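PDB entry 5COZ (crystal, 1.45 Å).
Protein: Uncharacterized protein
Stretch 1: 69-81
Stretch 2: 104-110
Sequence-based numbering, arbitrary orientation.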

# COMPACT_ATOMS: atom_id res chain seq x y z
N PHE A 69 -1.24 18.99 2.51
CA PHE A 69 -0.01 19.18 3.29
C PHE A 69 0.65 20.52 3.11
O PHE A 69 1.40 20.92 3.99
N SER A 70 0.41 21.20 1.98
CA SER A 70 1.16 22.41 1.69
C SER A 70 0.36 23.73 1.70
O SER A 70 0.99 24.79 1.62
N GLU A 71 -0.98 23.67 1.78
CA GLU A 71 -1.78 24.91 1.70
C GLU A 71 -1.55 25.84 2.89
O GLU A 71 -1.56 27.05 2.71
N ASN A 72 -1.35 25.28 4.09
CA ASN A 72 -1.09 26.04 5.30
C ASN A 72 0.41 25.97 5.50
O ASN A 72 0.95 24.89 5.79
N LYS A 73 1.10 27.10 5.29
CA LYS A 73 2.56 27.13 5.34
C LYS A 73 3.12 26.66 6.68
O LYS A 73 4.09 25.91 6.67
N ASP A 74 2.50 27.04 7.82
CA ASP A 74 2.93 26.60 9.17
C ASP A 74 2.91 25.08 9.27
O ASP A 74 3.88 24.47 9.73
N LYS A 75 1.75 24.48 8.90
CA LYS A 75 1.58 23.03 8.95
C LYS A 75 2.57 22.34 8.05
O LYS A 75 3.07 21.26 8.38
N CYS A 76 2.83 22.94 6.87
CA CYS A 76 3.77 22.39 5.91
C CYS A 76 5.16 22.32 6.53
O CYS A 76 5.84 21.29 6.45
N TYR A 77 5.61 23.43 7.13
CA TYR A 77 6.93 23.49 7.71
C TYR A 77 7.03 22.58 8.93
O TYR A 77 8.11 22.02 9.17
N ASP A 78 5.93 22.42 9.67
CA ASP A 78 5.93 21.47 10.80
C ASP A 78 6.19 20.04 10.29
O ASP A 78 6.96 19.31 10.90
N LEU A 79 5.56 19.67 9.16
CA LEU A 79 5.78 18.36 8.57
C LEU A 79 7.25 18.26 8.07
O LEU A 79 7.93 17.25 8.30
N MSE A 80 7.75 19.34 7.44
CA MSE A 80 9.12 19.39 6.99
C MSE A 80 10.09 19.07 8.15
O MSE A 80 11.04 18.32 7.96
N GLU A 81 9.88 19.66 9.34
CA GLU A 81 10.83 19.42 10.43
C GLU A 81 10.79 17.98 10.89
O GLU A 81 11.85 17.44 11.19
N ASN A 104 -2.03 24.46 -6.35
CA ASN A 104 -1.32 23.58 -5.42
C ASN A 104 0.04 24.18 -5.10
O ASN A 104 0.76 24.58 -6.01
N GLU A 105 0.41 24.21 -3.81
CA GLU A 105 1.71 24.72 -3.37
C GLU A 105 2.71 23.57 -3.28
O GLU A 105 2.36 22.49 -2.84
N ILE A 106 3.93 23.81 -3.75
CA ILE A 106 5.00 22.80 -3.72
C ILE A 106 6.20 23.41 -3.01
O ILE A 106 6.68 24.47 -3.43
N TYR A 107 6.66 22.76 -1.93
CA TYR A 107 7.82 23.22 -1.18
C TYR A 107 8.92 22.21 -1.25
O TYR A 107 8.67 21.02 -1.06
N LEU A 108 10.14 22.69 -1.48
CA LEU A 108 11.31 21.83 -1.55
C LEU A 108 12.40 22.31 -0.64
O LEU A 108 12.62 23.52 -0.53
N TRP A 109 13.14 21.37 -0.06
CA TRP A 109 14.34 21.66 0.73
C TRP A 109 15.42 20.73 0.23
O TRP A 109 15.24 19.52 0.24
N ASP A 110 16.53 21.29 -0.24
CA ASP A 110 17.59 20.47 -0.80
C ASP A 110 18.93 20.76 -0.17
O ASP A 110 19.30 21.92 0.01

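Helix 73-81 runs beside strand 104-110 at an angle of 33°, their axes 10.5 Å apart at closest approach, and aromatic side chains, with Cys76 and Met80, pack into that gap. On the strand, Glu105, Tyr107 and Trp109 point toward the other stretch, all with chi1 in m, while Ile106, between Glu105 and Tyr107, points away. On the helical stretch, Ser70, Cys76 and Met80 point toward the strand; Tyr77 leaves its backbone sideways (chi1 m), but its ring end comes nearer.

A close fit forms at Met80, a selenomethionine. With chi1 t and chi2 and chi3 both m, it lies across one face of the Trp109 indole: CG sits 3.4 Å from the centroid of the six-membered ring, almost on its normal, and SE lies 4.5 Å from the centroid of the five-membered ring, over the same indole. A flexible chain thus covers a flat plate. One turn earlier, the small Cys76 (chi1 t) rests SG against both strand aromatics, 3.5 Å from Tyr107 CD2 and 4.3 Å from Trp109 CH2. The face of Tyr77 receives the Trp109 edge, Tyr77 CE1 lying 3.7 Å from Trp109 CZ2, while its own edge turns toward the Tyr107 face in an offset arrangement with planes at 80°. Lys73, extended with all four chi angles t, passes its aliphatic stem by the Tyr107 hydroxyl, CG 3.6 Å from Tyr107 OH.

Where the backbones draw close, with CA of Ser70 and CA of Glu105 5.6 Å apart, bulk gives way to a small polar side chain. Ser70, chi1 p, donates from OG to Glu105 O at 2.7 Å. Water 1 completes the clasp, donating to Ser70 OG and accepting from Glu105 N, both at 2.9 Å. Water 2 links Ser70 O (2.8 Å) to Tyr107 OH (2.7 Å), giving the buried tyrosine a polar partner. Glu105 starts toward the contact, but its end leads away.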

# COMPACT_ATOMS: atom_id res chain seq x y z
CB PHE A 69 1.03 18.12 2.88
CG PHE A 69 0.65 16.68 3.12
CD1 PHE A 69 -0.01 16.30 4.29
CD2 PHE A 69 1.03 15.69 2.23
CE1 PHE A 69 -0.31 14.96 4.54
CE2 PHE A 69 0.70 14.35 2.47
CZ PHE A 69 0.04 14.00 3.62
CB SER A 70 1.85 22.26 0.33
OG SER A 70 0.87 22.06 -0.66
CB GLU A 71 -3.27 24.62 1.52
CG GLU A 71 -4.00 24.04 2.73
CD GLU A 71 -5.50 23.82 2.59
OE1 GLU A 71 -6.06 24.07 1.49
OE2 GLU A 71 -6.12 23.37 3.58
CB ASN A 72 -1.88 25.44 6.45
CG ASN A 72 -1.70 26.15 7.77
OD1 ASN A 72 -0.59 26.37 8.24
ND2 ASN A 72 -2.79 26.44 8.43
CB LYS A 73 3.09 28.52 4.98
CG LYS A 73 4.57 28.51 4.66
CD LYS A 73 5.01 29.89 4.28
CE LYS A 73 6.48 29.95 4.03
NZ LYS A 73 6.84 31.34 3.68
CB ASP A 74 2.02 27.16 10.28
CG ASP A 74 2.09 28.65 10.55
OD1 ASP A 74 3.18 29.23 10.35
OD2 ASP A 74 1.07 29.21 11.05
CB LYS A 75 0.16 22.64 8.51
CG LYS A 75 -0.93 22.94 9.52
CD LYS A 75 -2.26 22.49 8.92
CE LYS A 75 -3.35 22.39 9.95
NZ LYS A 75 -4.65 22.01 9.33
CB CYS A 76 3.77 23.23 4.65
SG CYS A 76 4.81 22.54 3.36
CB TYR A 77 7.33 24.94 8.05
CG TYR A 77 7.87 25.71 6.86
CD1 TYR A 77 7.16 25.77 5.65
CD2 TYR A 77 9.05 26.44 6.95
CE1 TYR A 77 7.63 26.51 4.57
CE2 TYR A 77 9.52 27.21 5.89
CZ TYR A 77 8.80 27.24 4.69
OH TYR A 77 9.27 28.01 3.66
CB ASP A 78 4.61 21.54 11.57
CG ASP A 78 4.44 22.80 12.41
OD1 ASP A 78 5.47 23.45 12.72
OD2 ASP A 78 3.30 23.08 12.82
CB LEU A 79 4.79 18.14 7.44
CG LEU A 79 4.97 16.81 6.66
CD1 LEU A 79 4.92 15.60 7.61
CD2 LEU A 79 3.91 16.71 5.54
CB MSE A 80 9.45 20.76 6.33
CG MSE A 80 10.94 20.91 5.95
SE MSE A 80 12.09 21.54 7.41
CE MSE A 80 11.27 23.34 7.62
CB GLU A 81 10.57 20.35 11.62
CG GLU A 81 10.82 21.81 11.29
CD GLU A 81 11.05 22.61 12.55
OE1 GLU A 81 12.03 22.32 13.29
OE2 GLU A 81 10.24 23.53 12.82
CB ASN A 104 -1.14 22.18 -6.01
CG ASN A 104 -2.42 21.46 -6.37
OD1 ASN A 104 -2.54 20.85 -7.44
ND2 ASN A 104 -3.41 21.49 -5.48
CB GLU A 105 1.63 25.44 -2.00
CG GLU A 105 0.59 26.55 -1.91
CD GLU A 105 0.65 27.58 -3.03
OE1 GLU A 105 1.77 28.04 -3.34
OE2 GLU A 105 -0.41 27.88 -3.63
CB ILE A 106 5.36 22.38 -5.18
CG1 ILE A 106 4.12 21.80 -5.92
CG2 ILE A 106 6.57 21.41 -5.23
CD1 ILE A 106 4.19 21.96 -7.44
CB TYR A 107 7.48 23.48 0.28
CG TYR A 107 6.59 24.67 0.49
CD1 TYR A 107 7.13 25.93 0.70
CD2 TYR A 107 5.21 24.53 0.50
CE1 TYR A 107 6.32 27.03 0.94
CE2 TYR A 107 4.38 25.63 0.73
CZ TYR A 107 4.94 26.88 0.94
OH TYR A 107 4.13 27.97 1.17
CB LEU A 108 11.88 21.79 -2.99
CG LEU A 108 10.87 21.50 -4.13
CD1 LEU A 108 11.57 21.49 -5.47
CD2 LEU A 108 10.20 20.16 -3.96
CB TRP A 109 14.13 21.46 2.24
CG TRP A 109 13.22 22.47 2.84
CD1 TRP A 109 13.58 23.62 3.48
CD2 TRP A 109 11.79 22.43 2.86
NE1 TRP A 109 12.46 24.30 3.90
CE2 TRP A 109 11.35 23.57 3.57
CE3 TRP A 109 10.84 21.49 2.40
CZ2 TRP A 109 9.99 23.82 3.82
CZ3 TRP A 109 9.49 21.73 2.67
CH2 TRP A 109 9.08 22.90 3.33
CB ASP A 110 17.67 20.76 -2.32
CG ASP A 110 16.48 20.21 -3.08
OD1 ASP A 110 16.47 18.99 -3.34
OD2 ASP A 110 15.54 20.98 -3.35
O HOH W 1 -1.44 23.29 -1.83
O HOH W 2 1.54 27.52 1.56